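Local coordinates for protein putative hydrolase (Acinetobacter sp. NBRC 100985, PDB 4XUK) that hydrolyses organophosphorus compounds, probably with the two-zinc centre characteristic of the metallo-beta-lactamase superfamily, and may also act as a lactonase, at residues Asp112-Ile117 and Glu162-Ala167; Gly116-Gly121 and Ala169-Lys174; Gly217-Ser222 and Lys249-Phe254; Val225-Pro230 and Tyr282-Ile287. The protein carries 2 engineered substitutions. One frame throughout, in Å; residues are numbered along the deposited sequence.

Contacts 1 and 2 lie on one side of the chain's centre and contacts 3 and 4 on the other, with the zinc pair between them. Contacts 1 and 2 share Gly116 and Ile117 and the long helix 151-173; their centres are about 8 Å apart. They precede contacts 3 and 4 in the chain. Those two have centres about 9 Å apart and interleave in sequence, with segments 217-222 and 225-230 followed by 249-254 and 282-287. Between contacts 1 and 3 the centres are about 24 Å apart, yet Asp112 and His113 from the former and Asp218 from the latter bind the same zinc ion, so both halves of the fold build the metal centre.

Contact 1 (Asp112-Ile117 and Glu162-Ala167); sequences DHVCGI and EKIKQA. With ZN (zinc ion), chain C.
Ala167 presses its methyl group against the backbone of Val114 and Cys115, beside the turn that carries two of the zinc ligands. Its CB lies 3.9 Å from Cys115 CA, and the small alanine suits a place where the two backbones come so close. The other apolar contacts flank this point. Ile117 holds CG1 between its backbone N and carbonyl carbon (chi1 67°), which sets CG1 4.1 Å from Ala167 CB; its CD1 reaches the Ala167 carbonyl oxygen. On the other flank Val114 CG1 meets Ile164 CG1 at 4.3 Å, a looser branch-to-branch contact.

The sulfur contact is of a second kind. Cys115 SG rests 4.0 Å from Lys163 CB and is joined by a disulfide to Cys79, whose carbonyl oxygen accepts a hydrogen bond from Lys163 NZ.

Metal binding takes place away from helix 151-173. Asp112 OD2, at 2.3 Å, and His113 NE2, at 2.0 Å, grip one zinc ion, which Asp218 and His265 complete, while Asp73 steadies His113 through a hydrogen bond to ND1. These two ligands end the HxHxDH signature of the superfamily. No hydrogen bond joins the two segments: they meet by van der Waals packing alone, the disulfide ties Cys115 to Cys79 elsewhere, and the Asp112 and His113 side chains turn OD2 and NE2 to the zinc.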
loop_
_atom_site.group_PDB
_atom_site.type_symbol
_atom_site.label_atom_id
_atom_site.label_comp_id
_atom_site.label_asym_id
_atom_site.label_seq_id
_atom_site.Cartn_x
_atom_site.Cartn_y
_atom_site.Cartn_z
ATOM N N ASP A 112 -14.317 -15.305 -9.930
ATOM C CA ASP A 112 -13.792 -14.388 -8.925
ATOM C C ASP A 112 -14.184 -12.937 -9.220
ATOM O O ASP A 112 -13.737 -12.008 -8.548
ATOM C CB ASP A 112 -12.276 -14.549 -8.780
ATOM C CG ASP A 112 -11.552 -14.427 -10.102
ATOM O OD1 ASP A 112 -12.010 -15.019 -11.101
ATOM O OD2 ASP A 112 -10.520 -13.745 -10.139
ATOM N N HIS A 113 -15.041 -12.750 -10.217
ATOM C CA HIS A 113 -15.565 -11.428 -10.526
ATOM C C HIS A 113 -17.081 -11.371 -10.458
ATOM O O HIS A 113 -17.648 -10.353 -10.030
ATOM C CB HIS A 113 -15.051 -10.985 -11.892
ATOM C CG HIS A 113 -13.562 -10.974 -11.964
ATOM N ND1 HIS A 113 -12.825 -9.817 -11.880
ATOM C CD2 HIS A 113 -12.667 -11.990 -12.027
ATOM C CE1 HIS A 113 -11.539 -10.117 -11.914
ATOM N NE2 HIS A 113 -11.418 -11.428 -12.018
ATOM N N VAL A 114 -17.736 -12.458 -10.870
ATOM C CA VAL A 114 -19.196 -12.489 -10.928
ATOM C C VAL A 114 -19.879 -13.141 -9.713
ATOM O O VAL A 114 -20.960 -12.700 -9.312
ATOM C CB VAL A 114 -19.700 -13.145 -12.238
ATOM C CG1 VAL A 114 -19.297 -14.610 -12.303
ATOM C CG2 VAL A 114 -21.218 -13.017 -12.344
ATOM N N CYS A 115 -19.270 -14.172 -9.121
ATOM C CA CYS A 115 -19.974 -14.943 -8.078
ATOM C C CYS A 115 -20.405 -14.093 -6.879
ATOM O O CYS A 115 -21.450 -14.345 -6.266
ATOM C CB CYS A 115 -19.141 -16.141 -7.608
ATOM S SG CYS A 115 -19.220 -17.571 -8.716
ATOM N N GLY A 116 -19.620 -13.066 -6.565
ATOM C CA GLY A 116 -19.951 -12.172 -5.462
ATOM C C GLY A 116 -21.260 -11.410 -5.574
ATOM O O GLY A 116 -21.660 -10.749 -4.608
ATOM N N ILE A 117 -21.939 -11.472 -6.721
ATOM C CA ILE A 117 -23.238 -10.805 -6.814
ATOM C C ILE A 117 -24.334 -11.546 -6.050
ATOM O O ILE A 117 -25.395 -10.976 -5.767
ATOM C CB ILE A 117 -23.697 -10.525 -8.283
ATOM C CG1 ILE A 117 -24.004 -11.828 -9.048
ATOM C CG2 ILE A 117 -22.648 -9.686 -9.021
ATOM C CD1 ILE A 117 -24.430 -11.605 -10.514
ATOM N N GLU A 162 -21.493 -23.369 -14.768
ATOM C CA GLU A 162 -22.420 -23.601 -13.673
ATOM C C GLU A 162 -22.360 -22.554 -12.553
ATOM O O GLU A 162 -23.345 -22.102 -12.101
ATOM C CB GLU A 162 -22.295 -24.983 -13.102
ATOM C CG GLU A 162 -23.556 -25.444 -12.422
ATOM C CD GLU A 162 -24.607 -26.064 -13.363
ATOM O OE1 GLU A 162 -24.927 -27.225 -13.186
ATOM O OE2 GLU A 162 -25.126 -25.417 -14.255
ATOM N N LYS A 163 -21.175 -22.180 -12.163
ATOM C CA LYS A 163 -21.023 -21.137 -11.146
ATOM C C LYS A 163 -21.585 -19.809 -11.646
ATOM O O LYS A 163 -22.207 -19.053 -10.880
ATOM C CB LYS A 163 -19.547 -20.954 -10.793
ATOM C CG LYS A 163 -18.841 -22.201 -10.259
ATOM C CD LYS A 163 -17.329 -21.934 -10.198
ATOM C CE LYS A 163 -16.501 -23.178 -9.860
ATOM N NZ LYS A 163 -16.646 -23.588 -8.445
ATOM N N ILE A 164 -21.346 -19.514 -12.923
ATOM C CA ILE A 164 -21.834 -18.275 -13.524
ATOM C C ILE A 164 -23.359 -18.249 -13.498
ATOM O O ILE A 164 -23.964 -17.256 -13.097
ATOM C CB ILE A 164 -21.346 -18.127 -14.986
ATOM C CG1 ILE A 164 -19.831 -17.893 -15.034
ATOM C CG2 ILE A 164 -22.080 -16.987 -15.685
ATOM C CD1 ILE A 164 -19.218 -18.020 -16.430
ATOM N N LYS A 165 -23.965 -19.348 -13.936
ATOM C CA LYS A 165 -25.409 -19.446 -13.998
ATOM C C LYS A 165 -26.046 -19.294 -12.627
ATOM O O LYS A 165 -27.039 -18.579 -12.495
ATOM C CB LYS A 165 -25.835 -20.748 -14.694
ATOM C CG LYS A 165 -25.702 -20.671 -16.206
ATOM C CD LYS A 165 -25.945 -22.023 -16.876
ATOM C CE LYS A 165 -26.020 -21.860 -18.388
ATOM N NZ LYS A 165 -26.368 -23.149 -19.037
ATOM N N GLN A 166 -25.487 -19.925 -11.615
ATOM C CA GLN A 166 -26.025 -19.782 -10.294
ATOM C C GLN A 166 -25.957 -18.354 -9.741
ATOM O O GLN A 166 -26.830 -17.930 -9.102
ATOM C CB GLN A 166 -25.442 -20.799 -9.316
ATOM C CG GLN A 166 -23.965 -20.664 -9.064
ATOM C CD GLN A 166 -23.587 -19.708 -7.944
ATOM O OE1 GLN A 166 -22.614 -18.972 -8.006
ATOM N NE2 GLN A 166 -24.362 -19.749 -6.930
ATOM N N ALA A 167 -24.923 -17.629 -10.053
ATOM C CA ALA A 167 -24.785 -16.278 -9.540
ATOM C C ALA A 167 -25.780 -15.341 -10.204
ATOM O O ALA A 167 -26.373 -14.489 -9.543
ATOM C CB ALA A 167 -23.375 -15.782 -9.754
HETATM ZN ZN ZN C . -9.786 -12.617 -12.037
#

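Contact 2 (Gly116-Gly121 and Ala169-Lys174); sequences GISKDG and APYQAK
Tyr171 reaches across to Ile117 and donates its hydroxyl to the backbone carbonyl, OH lying 2.6 Å from Ile117 O. The C=O...OH angle is 139° and the donor is tilted 19° from the carbonyl plane. Along the same ring, Tyr171 CE1 packs 3.6 Å from Ile117 CG1, while Ser118 OG comes to the ring edge, 3.5 Å from Tyr171 CE1. Pro170 closes the neighbouring side, with CG 3.7 Å from Ser118 OG and 3.4 Å from Gly121 O.

The second shell fixes these groups. Tyr171 OH also accepts a hydrogen bond from Phe125 N, and Val130 of strand 129-133 touches both Tyr171 and Ile117. Helix 151-173 is kinked at Pro170, which has no N-H to offer, and Tyr171 N also lacks its bond to the preceding turn; Ser118 OG instead bonds to Ala167 O, one turn back. A tyrosine suits this place because its ring carbons CE1 and CD1 pack against isoleucine while its single hydroxyl both donates and accepts, serving two backbone groups, Ile117 O and Phe125 N.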
loop_
_atom_site.group_PDB
_atom_site.type_symbol
_atom_site.label_atom_id
_atom_site.label_comp_id
_atom_site.label_asym_id
_atom_site.label_seq_id
_atom_site.Cartn_x
_atom_site.Cartn_y
_atom_site.Cartn_z
ATOM N N GLY A 116 -19.620 -13.066 -6.565
ATOM C CA GLY A 116 -19.951 -12.172 -5.462
ATOM C C GLY A 116 -21.260 -11.410 -5.574
ATOM O O GLY A 116 -21.660 -10.749 -4.608
ATOM N N ILE A 117 -21.939 -11.472 -6.721
ATOM C CA ILE A 117 -23.238 -10.805 -6.814
ATOM C C ILE A 117 -24.334 -11.546 -6.050
ATOM O O ILE A 117 -25.395 -10.976 -5.767
ATOM C CB ILE A 117 -23.697 -10.525 -8.283
ATOM C CG1 ILE A 117 -24.004 -11.828 -9.048
ATOM C CG2 ILE A 117 -22.648 -9.686 -9.021
ATOM C CD1 ILE A 117 -24.430 -11.605 -10.514
ATOM N N SER A 118 -24.070 -12.803 -5.700
ATOM C CA SER A 118 -25.050 -13.631 -5.007
ATOM C C SER A 118 -24.376 -14.437 -3.903
ATOM O O SER A 118 -23.154 -14.591 -3.895
ATOM C CB SER A 118 -25.723 -14.593 -5.997
ATOM O OG SER A 118 -26.410 -13.885 -7.015
ATOM N N LYS A 119 -25.179 -14.959 -2.978
ATOM C CA LYS A 119 -24.667 -15.853 -1.936
ATOM C C LYS A 119 -25.787 -16.783 -1.524
ATOM O O LYS A 119 -26.911 -16.333 -1.345
ATOM C CB LYS A 119 -24.206 -15.059 -0.712
ATOM C CG LYS A 119 -23.550 -15.926 0.369
ATOM C CD LYS A 119 -22.149 -16.388 -0.045
ATOM C CE LYS A 119 -21.527 -17.254 1.065
ATOM N NZ LYS A 119 -20.047 -17.382 0.949
ATOM N N ASP A 120 -25.481 -18.069 -1.374
ATOM C CA ASP A 120 -26.500 -19.077 -1.072
ATOM C C ASP A 120 -27.614 -19.030 -2.119
ATOM O O ASP A 120 -28.775 -19.298 -1.807
ATOM C CB ASP A 120 -27.101 -18.860 0.333
ATOM C CG ASP A 120 -26.166 -19.292 1.462
ATOM O OD1 ASP A 120 -24.956 -19.491 1.225
ATOM O OD2 ASP A 120 -26.653 -19.426 2.606
ATOM N N GLY A 121 -27.280 -18.657 -3.352
ATOM C CA GLY A 121 -28.276 -18.620 -4.422
ATOM C C GLY A 121 -29.269 -17.453 -4.410
ATOM O O GLY A 121 -30.239 -17.446 -5.187
ATOM N N ALA A 169 -28.590 -16.097 -12.066
ATOM C CA ALA A 169 -29.986 -16.533 -12.030
ATOM C C ALA A 169 -30.936 -15.622 -11.236
ATOM O O ALA A 169 -32.014 -15.282 -11.736
ATOM C CB ALA A 169 -30.082 -17.994 -11.547
ATOM N N PRO A 170 -30.548 -15.218 -10.003
ATOM C CA PRO A 170 -31.427 -14.328 -9.236
ATOM C C PRO A 170 -31.622 -12.976 -9.916
ATOM O O PRO A 170 -32.659 -12.344 -9.704
ATOM C CB PRO A 170 -30.663 -14.130 -7.920
ATOM C CG PRO A 170 -29.777 -15.302 -7.802
ATOM C CD PRO A 170 -29.371 -15.626 -9.209
ATOM N N TYR A 171 -30.650 -12.526 -10.705
ATOM C CA TYR A 171 -30.795 -11.236 -11.370
ATOM C C TYR A 171 -31.593 -11.364 -12.666
ATOM O O TYR A 171 -32.425 -10.507 -12.969
ATOM C CB TYR A 171 -29.432 -10.575 -11.607
ATOM C CG TYR A 171 -28.751 -10.186 -10.319
ATOM C CD1 TYR A 171 -28.041 -11.127 -9.572
ATOM C CD2 TYR A 171 -28.841 -8.889 -9.829
ATOM C CE1 TYR A 171 -27.424 -10.776 -8.366
ATOM C CE2 TYR A 171 -28.217 -8.526 -8.634
ATOM C CZ TYR A 171 -27.518 -9.475 -7.909
ATOM O OH TYR A 171 -26.909 -9.119 -6.715
ATOM N N GLN A 172 -31.347 -12.433 -13.421
ATOM C CA GLN A 172 -32.182 -12.750 -14.584
ATOM C C GLN A 172 -33.658 -12.861 -14.204
ATOM O O GLN A 172 -34.534 -12.340 -14.903
ATOM C CB GLN A 172 -31.708 -14.045 -15.243
ATOM C CG GLN A 172 -30.390 -13.914 -16.026
ATOM C CD GLN A 172 -29.907 -15.261 -16.525
ATOM O OE1 GLN A 172 -29.916 -16.249 -15.782
ATOM N NE2 GLN A 172 -29.515 -15.321 -17.792
ATOM N N ALA A 173 -33.931 -13.530 -13.087
ATOM C CA ALA A 173 -35.303 -13.665 -12.589
ATOM C C ALA A 173 -36.004 -12.316 -12.363
ATOM O O ALA A 173 -37.227 -12.222 -12.490
ATOM C CB ALA A 173 -35.320 -14.482 -11.322
ATOM N N LYS A 174 -35.235 -11.281 -12.024
ATOM C CA LYS A 174 -35.795 -9.949 -11.802
ATOM C C LYS A 174 -35.642 -9.042 -13.015
ATOM O O LYS A 174 -35.931 -7.842 -12.928
ATOM C CB LYS A 174 -35.122 -9.278 -10.600
ATOM C CG LYS A 174 -35.451 -9.923 -9.254
ATOM C CD LYS A 174 -36.325 -9.009 -8.416
ATOM C CE LYS A 174 -36.454 -9.524 -6.987
ATOM N NZ LYS A 174 -36.946 -8.459 -6.061
#

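Contact 3 (Gly217-Ser222 and Lys249-Phe254); sequences GDIVHS and KQFANF. With ZN (zinc ion), chain D; ZN (zinc ion), chain C.
Ile219 and Val220 follow strand 211-215 in a loop of the metallo-beta-lactamase fold and pack against helix 240-257, which covers them with Gln250, Phe251 and Phe254. The tightest place is at Val220, whose CB lies 3.8 Å from Phe251 CZ; the two side chains cross at about a right angle, the valine fork set against the tip of the ring. Ile219 meets the helix with CD1 alone. Its CG1 stands between the backbone N and the carbonyl carbon (chi1 62°), and an extended chi2 (174°) carries Ile219 CD1 to Gln250 CB at 4.0 Å, Phe251 CE1 at 4.1 Å and the edge of Phe254 at CE2. A slender isoleucine tip suits the junction of three side chains.

The looser part lies outward. Gln250 leads its amide away from the loop, so that its aliphatic base does the touching, and Lys249 and Ala252 occupy the exposed side of the helix. On the opposite flank of the loop Asp218 faces the metals, next in the chain to Ile219. Asp218 OD2 bridges them, 2.1 Å from the zinc ion shared with Asp112, His113 and His265, and 2.4 Å from the one held by His108, His110 and His197.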
loop_
_atom_site.group_PDB
_atom_site.type_symbol
_atom_site.label_atom_id
_atom_site.label_comp_id
_atom_site.label_asym_id
_atom_site.label_seq_id
_atom_site.Cartn_x
_atom_site.Cartn_y
_atom_site.Cartn_z
ATOM N N GLY A 217 -9.843 -4.511 -15.053
ATOM C CA GLY A 217 -10.145 -5.929 -15.033
ATOM C C GLY A 217 -8.868 -6.755 -15.105
ATOM O O GLY A 217 -7.817 -6.347 -14.593
ATOM N N ASP A 218 -8.953 -7.912 -15.746
ATOM C CA ASP A 218 -7.871 -8.886 -15.715
ATOM C C ASP A 218 -6.943 -8.852 -16.930
ATOM O O ASP A 218 -6.587 -9.897 -17.467
ATOM C CB ASP A 218 -8.447 -10.289 -15.571
ATOM C CG ASP A 218 -8.892 -10.591 -14.164
ATOM O OD1 ASP A 218 -9.036 -9.647 -13.352
ATOM O OD2 ASP A 218 -9.068 -11.776 -13.862
ATOM N N ILE A 219 -6.535 -7.661 -17.347
ATOM C CA ILE A 219 -5.517 -7.552 -18.384
ATOM C C ILE A 219 -4.137 -7.735 -17.750
ATOM O O ILE A 219 -3.116 -7.683 -18.437
ATOM C CB ILE A 219 -5.581 -6.199 -19.090
ATOM C CG1 ILE A 219 -5.317 -5.067 -18.093
ATOM C CG2 ILE A 219 -6.951 -6.015 -19.750
ATOM C CD1 ILE A 219 -5.221 -3.701 -18.739
ATOM N N VAL A 220 -4.113 -7.948 -16.432
ATOM C CA VAL A 220 -2.864 -8.229 -15.728
ATOM C C VAL A 220 -3.110 -8.932 -14.387
ATOM O O VAL A 220 -4.139 -8.691 -13.725
ATOM C CB VAL A 220 -2.003 -6.936 -15.572
ATOM C CG1 VAL A 220 -2.510 -6.061 -14.423
ATOM C CG2 VAL A 220 -0.549 -7.298 -15.372
ATOM N N HIS A 221 -2.177 -9.795 -13.983
ATOM C CA HIS A 221 -2.344 -10.595 -12.770
ATOM C C HIS A 221 -1.226 -10.429 -11.745
ATOM O O HIS A 221 -1.158 -11.180 -10.772
ATOM C CB HIS A 221 -2.473 -12.075 -13.124
ATOM C CG HIS A 221 -3.807 -12.442 -13.683
ATOM N ND1 HIS A 221 -4.247 -11.989 -14.906
ATOM C CD2 HIS A 221 -4.814 -13.191 -13.173
ATOM C CE1 HIS A 221 -5.463 -12.454 -15.134
ATOM N NE2 HIS A 221 -5.829 -13.182 -14.096
ATOM N N SER A 222 -0.353 -9.450 -11.947
ATOM C CA SER A 222 0.812 -9.305 -11.079
ATOM C C SER A 222 1.391 -7.913 -11.238
ATOM O O SER A 222 1.305 -7.341 -12.326
ATOM C CB SER A 222 1.862 -10.365 -11.461
ATOM O OG SER A 222 2.271 -10.225 -12.819
ATOM N N LYS A 249 -1.023 -2.847 -25.423
ATOM C CA LYS A 249 -1.722 -1.652 -25.892
ATOM C C LYS A 249 -2.165 -0.755 -24.743
ATOM O O LYS A 249 -1.986 0.468 -24.789
ATOM C CB LYS A 249 -2.945 -2.028 -26.730
ATOM C CG LYS A 249 -3.216 -1.031 -27.834
ATOM C CD LYS A 249 -4.569 -0.411 -27.716
ATOM C CE LYS A 249 -5.651 -1.446 -27.908
ATOM N NZ LYS A 249 -6.985 -0.793 -27.932
ATOM N N GLN A 250 -2.766 -1.350 -23.717
ATOM C CA GLN A 250 -3.330 -0.547 -22.642
ATOM C C GLN A 250 -2.242 0.052 -21.750
ATOM O O GLN A 250 -2.351 1.204 -21.349
ATOM C CB GLN A 250 -4.345 -1.358 -21.824
ATOM C CG GLN A 250 -5.567 -1.803 -22.642
ATOM C CD GLN A 250 -6.325 -0.631 -23.259
ATOM O OE1 GLN A 250 -6.798 -0.704 -24.395
ATOM N NE2 GLN A 250 -6.442 0.453 -22.509
ATOM N N PHE A 251 -1.198 -0.719 -21.450
ATOM C CA PHE A 251 -0.116 -0.223 -20.595
ATOM C C PHE A 251 0.621 0.923 -21.277
ATOM O O PHE A 251 1.066 1.869 -20.623
ATOM C CB PHE A 251 0.868 -1.347 -20.240
ATOM C CG PHE A 251 0.424 -2.208 -19.086
ATOM C CD1 PHE A 251 -0.908 -2.235 -18.681
ATOM C CD2 PHE A 251 1.348 -2.988 -18.404
ATOM C CE1 PHE A 251 -1.309 -3.040 -17.612
ATOM C CE2 PHE A 251 0.965 -3.781 -17.338
ATOM C CZ PHE A 251 -0.364 -3.814 -16.945
ATOM N N ALA A 252 0.758 0.825 -22.595
ATOM C CA ALA A 252 1.368 1.900 -23.361
ATOM C C ALA A 252 0.526 3.156 -23.190
ATOM O O ALA A 252 1.043 4.198 -22.815
ATOM C CB ALA A 252 1.485 1.509 -24.827
ATOM N N ASN A 253 -0.774 3.045 -23.445
ATOM C CA ASN A 253 -1.704 4.147 -23.230
ATOM C C ASN A 253 -1.608 4.726 -21.814
ATOM O O ASN A 253 -1.508 5.946 -21.651
ATOM C CB ASN A 253 -3.135 3.676 -23.557
ATOM C CG ASN A 253 -4.217 4.607 -23.011
ATOM O OD1 ASN A 253 -4.048 5.825 -22.950
ATOM N ND2 ASN A 253 -5.347 4.026 -22.620
ATOM N N PHE A 254 -1.620 3.860 -20.798
ATOM C CA PHE A 254 -1.565 4.312 -19.396
ATOM C C PHE A 254 -0.273 5.040 -19.042
ATOM O O PHE A 254 -0.280 6.020 -18.287
ATOM C CB PHE A 254 -1.727 3.130 -18.438
ATOM C CG PHE A 254 -3.010 2.349 -18.618
ATOM C CD1 PHE A 254 -4.137 2.930 -19.170
ATOM C CD2 PHE A 254 -3.072 1.025 -18.215
ATOM C CE1 PHE A 254 -5.306 2.189 -19.328
ATOM C CE2 PHE A 254 -4.237 0.280 -18.368
ATOM C CZ PHE A 254 -5.351 0.861 -18.919
HETATM ZN ZN ZN D . -10.269 -13.595 -14.944
HETATM ZN ZN ZN C . -9.786 -12.617 -12.037
#

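Contact 4 (Val225-Pro230 and Tyr282-Ile287); sequences VQFDRP and YQWIPI
Phe227 of the short helix 225-228 lies against Tyr282 and Trp284 on the segment that carries strand 283-286, within this chain an outermost strand of the second sheet in this metallo-beta-lactamase fold. Phe227 CB begins beside the backbone, 3.3 Å from Tyr282 O. Further out, Phe227 CD2 sits by the strand's main chain, 3.6 Å from Trp284 N, and also touches Tyr282 CB. Phe227 CE2 reaches Trp284 CB, which lies over one ring face in a CH-pi contact, 4.0 Å from the centroid. At the tip Phe227 CZ meets Trp284 CE3 at 3.9 Å. Trp284 carries CG anti to its backbone N (chi1 171°), and its indole turns an edge toward the face of the Phe227 ring, an offset edge-to-face pair with planes at 61°. A flat, wholly apolar phenylalanine suits this place between helix 225-228 and the strand; Phe251 of helix 240-257 also meets its ring.

The main chains are joined by one bond, Tyr282 N to Phe227 O, 2.8 Å long and nearly straight at 169°, with the donor above the carbonyl plane. Pro230 brings CG to the edge of the Tyr282 ring, 3.8 Å from CD2. Beyond the strand lies the second subunit, where Gln283 packs on Gln283 of that chain. Asp228 OD1, bonded also to Tyr46 OH, accepts from a water that donates equally to Tyr282 O, each at 3.0 Å.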
loop_
_atom_site.group_PDB
_atom_site.type_symbol
_atom_site.label_atom_id
_atom_site.label_comp_id
_atom_site.label_asym_id
_atom_site.label_seq_id
_atom_site.Cartn_x
_atom_site.Cartn_y
_atom_site.Cartn_z
ATOM N N VAL A 225 6.081 -9.734 -12.406
ATOM C CA VAL A 225 6.477 -10.346 -13.680
ATOM C C VAL A 225 5.914 -9.589 -14.881
ATOM O O VAL A 225 6.649 -9.264 -15.821
ATOM C CB VAL A 225 6.019 -11.821 -13.764
ATOM C CG1 VAL A 225 6.352 -12.411 -15.124
ATOM C CG2 VAL A 225 6.681 -12.654 -12.667
ATOM N N GLN A 226 4.614 -9.292 -14.849
ATOM C CA GLN A 226 3.963 -8.717 -16.025
ATOM C C GLN A 226 4.117 -7.202 -16.156
ATOM O O GLN A 226 3.591 -6.595 -17.093
ATOM C CB GLN A 226 2.493 -9.130 -16.071
ATOM C CG GLN A 226 2.298 -10.628 -16.208
ATOM C CD GLN A 226 0.868 -11.028 -15.936
ATOM O OE1 GLN A 226 0.341 -10.765 -14.861
ATOM N NE2 GLN A 226 0.226 -11.638 -16.921
ATOM N N PHE A 227 4.839 -6.582 -15.229
ATOM C CA PHE A 227 5.234 -5.193 -15.435
ATOM C C PHE A 227 6.663 -5.102 -15.982
ATOM O O PHE A 227 6.902 -4.392 -16.960
ATOM C CB PHE A 227 5.039 -4.348 -14.165
ATOM C CG PHE A 227 3.633 -3.804 -14.014
ATOM C CD1 PHE A 227 2.586 -4.641 -13.640
ATOM C CD2 PHE A 227 3.356 -2.466 -14.273
ATOM C CE1 PHE A 227 1.290 -4.152 -13.512
ATOM C CE2 PHE A 227 2.053 -1.965 -14.144
ATOM C CZ PHE A 227 1.025 -2.817 -13.761
ATOM N N ASP A 228 7.606 -5.815 -15.370
ATOM C CA ASP A 228 8.970 -5.868 -15.902
ATOM C C ASP A 228 8.994 -6.554 -17.269
ATOM O O ASP A 228 9.764 -6.167 -18.148
ATOM C CB ASP A 228 9.901 -6.618 -14.935
ATOM C CG ASP A 228 10.172 -5.849 -13.654
ATOM O OD1 ASP A 228 9.373 -4.954 -13.301
ATOM O OD2 ASP A 228 11.188 -6.152 -12.984
ATOM N N ARG A 229 8.151 -7.570 -17.444
ATOM C CA ARG A 229 8.065 -8.282 -18.712
ATOM C C ARG A 229 6.612 -8.368 -19.184
ATOM O O ARG A 229 5.998 -9.434 -19.117
ATOM C CB ARG A 229 8.644 -9.685 -18.553
ATOM C CG ARG A 229 9.005 -10.345 -19.869
ATOM C CD ARG A 229 10.410 -9.943 -20.301
ATOM N NE ARG A 229 11.393 -10.478 -19.372
ATOM C CZ ARG A 229 12.178 -11.521 -19.631
ATOM N NH1 ARG A 229 12.122 -12.133 -20.812
ATOM N NH2 ARG A 229 13.033 -11.940 -18.709
ATOM N N PRO A 230 6.060 -7.249 -19.690
ATOM C CA PRO A 230 4.626 -7.188 -19.998
ATOM C C PRO A 230 4.173 -8.181 -21.076
ATOM O O PRO A 230 2.978 -8.441 -21.178
ATOM C CB PRO A 230 4.431 -5.747 -20.491
ATOM C CG PRO A 230 5.768 -5.299 -20.948
ATOM C CD PRO A 230 6.749 -5.990 -20.032
ATOM N N TYR A 282 7.355 -1.710 -17.632
ATOM C CA TYR A 282 6.473 -0.793 -16.921
ATOM C C TYR A 282 6.688 -0.983 -15.436
ATOM O O TYR A 282 7.218 -2.010 -15.022
ATOM C CB TYR A 282 5.017 -1.059 -17.304
ATOM C CG TYR A 282 4.764 -0.798 -18.766
ATOM C CD1 TYR A 282 4.374 0.457 -19.202
ATOM C CD2 TYR A 282 4.950 -1.795 -19.712
ATOM C CE1 TYR A 282 4.164 0.712 -20.540
ATOM C CE2 TYR A 282 4.738 -1.548 -21.057
ATOM C CZ TYR A 282 4.346 -0.290 -21.458
ATOM O OH TYR A 282 4.129 -0.025 -22.786
ATOM N N GLN A 283 6.295 0.012 -14.642
ATOM C CA GLN A 283 6.414 -0.079 -13.187
ATOM C C GLN A 283 5.095 0.357 -12.544
ATOM O O GLN A 283 4.524 1.386 -12.922
ATOM C CB GLN A 283 7.581 0.781 -12.675
ATOM C CG GLN A 283 7.762 0.753 -11.145
ATOM C CD GLN A 283 8.924 1.622 -10.658
ATOM O OE1 GLN A 283 9.842 1.933 -11.415
ATOM N NE2 GLN A 283 8.880 2.021 -9.383
ATOM N N TRP A 284 4.598 -0.447 -11.606
ATOM C CA TRP A 284 3.345 -0.163 -10.928
ATOM C C TRP A 284 3.641 0.774 -9.773
ATOM O O TRP A 284 4.437 0.434 -8.890
ATOM C CB TRP A 284 2.752 -1.467 -10.390
ATOM C CG TRP A 284 1.560 -1.310 -9.493
ATOM C CD1 TRP A 284 1.471 -1.644 -8.165
ATOM C CD2 TRP A 284 0.278 -0.794 -9.861
ATOM N NE1 TRP A 284 0.204 -1.358 -7.688
ATOM C CE2 TRP A 284 -0.544 -0.836 -8.714
ATOM C CE3 TRP A 284 -0.253 -0.298 -11.049
ATOM C CZ2 TRP A 284 -1.873 -0.399 -8.727
ATOM C CZ3 TRP A 284 -1.568 0.138 -11.060
ATOM C CH2 TRP A 284 -2.364 0.079 -9.909
ATOM N N ILE A 285 3.005 1.944 -9.784
ATOM C CA ILE A 285 3.139 2.906 -8.696
ATOM C C ILE A 285 1.840 2.908 -7.886
ATOM O O ILE A 285 0.836 3.458 -8.335
ATOM C CB ILE A 285 3.350 4.336 -9.238
ATOM C CG1 ILE A 285 4.336 4.357 -10.419
ATOM C CG2 ILE A 285 3.808 5.248 -8.125
ATOM C CD1 ILE A 285 5.714 3.814 -10.061
ATOM N N PRO A 286 1.846 2.302 -6.691
ATOM C CA PRO A 286 0.609 2.329 -5.896
ATOM C C PRO A 286 0.292 3.743 -5.398
ATOM O O PRO A 286 1.194 4.576 -5.243
ATOM C CB PRO A 286 0.917 1.384 -4.721
ATOM C CG PRO A 286 2.413 1.320 -4.647
ATOM C CD PRO A 286 2.911 1.501 -6.059
ATOM N N ILE A 287 -0.982 4.043 -5.184
ATOM C CA ILE A 287 -1.308 5.361 -4.648
ATOM C C ILE A 287 -0.811 5.463 -3.217
ATOM O O ILE A 287 -0.565 4.446 -2.555
ATOM C CB ILE A 287 -2.803 5.681 -4.707
ATOM C CG1 ILE A 287 -3.624 4.541 -4.111
ATOM C CG2 ILE A 287 -3.233 5.950 -6.141
ATOM C CD1 ILE A 287 -4.476 4.992 -2.967
HETATM O O HOH W 1 9.972 -2.093 -13.878
#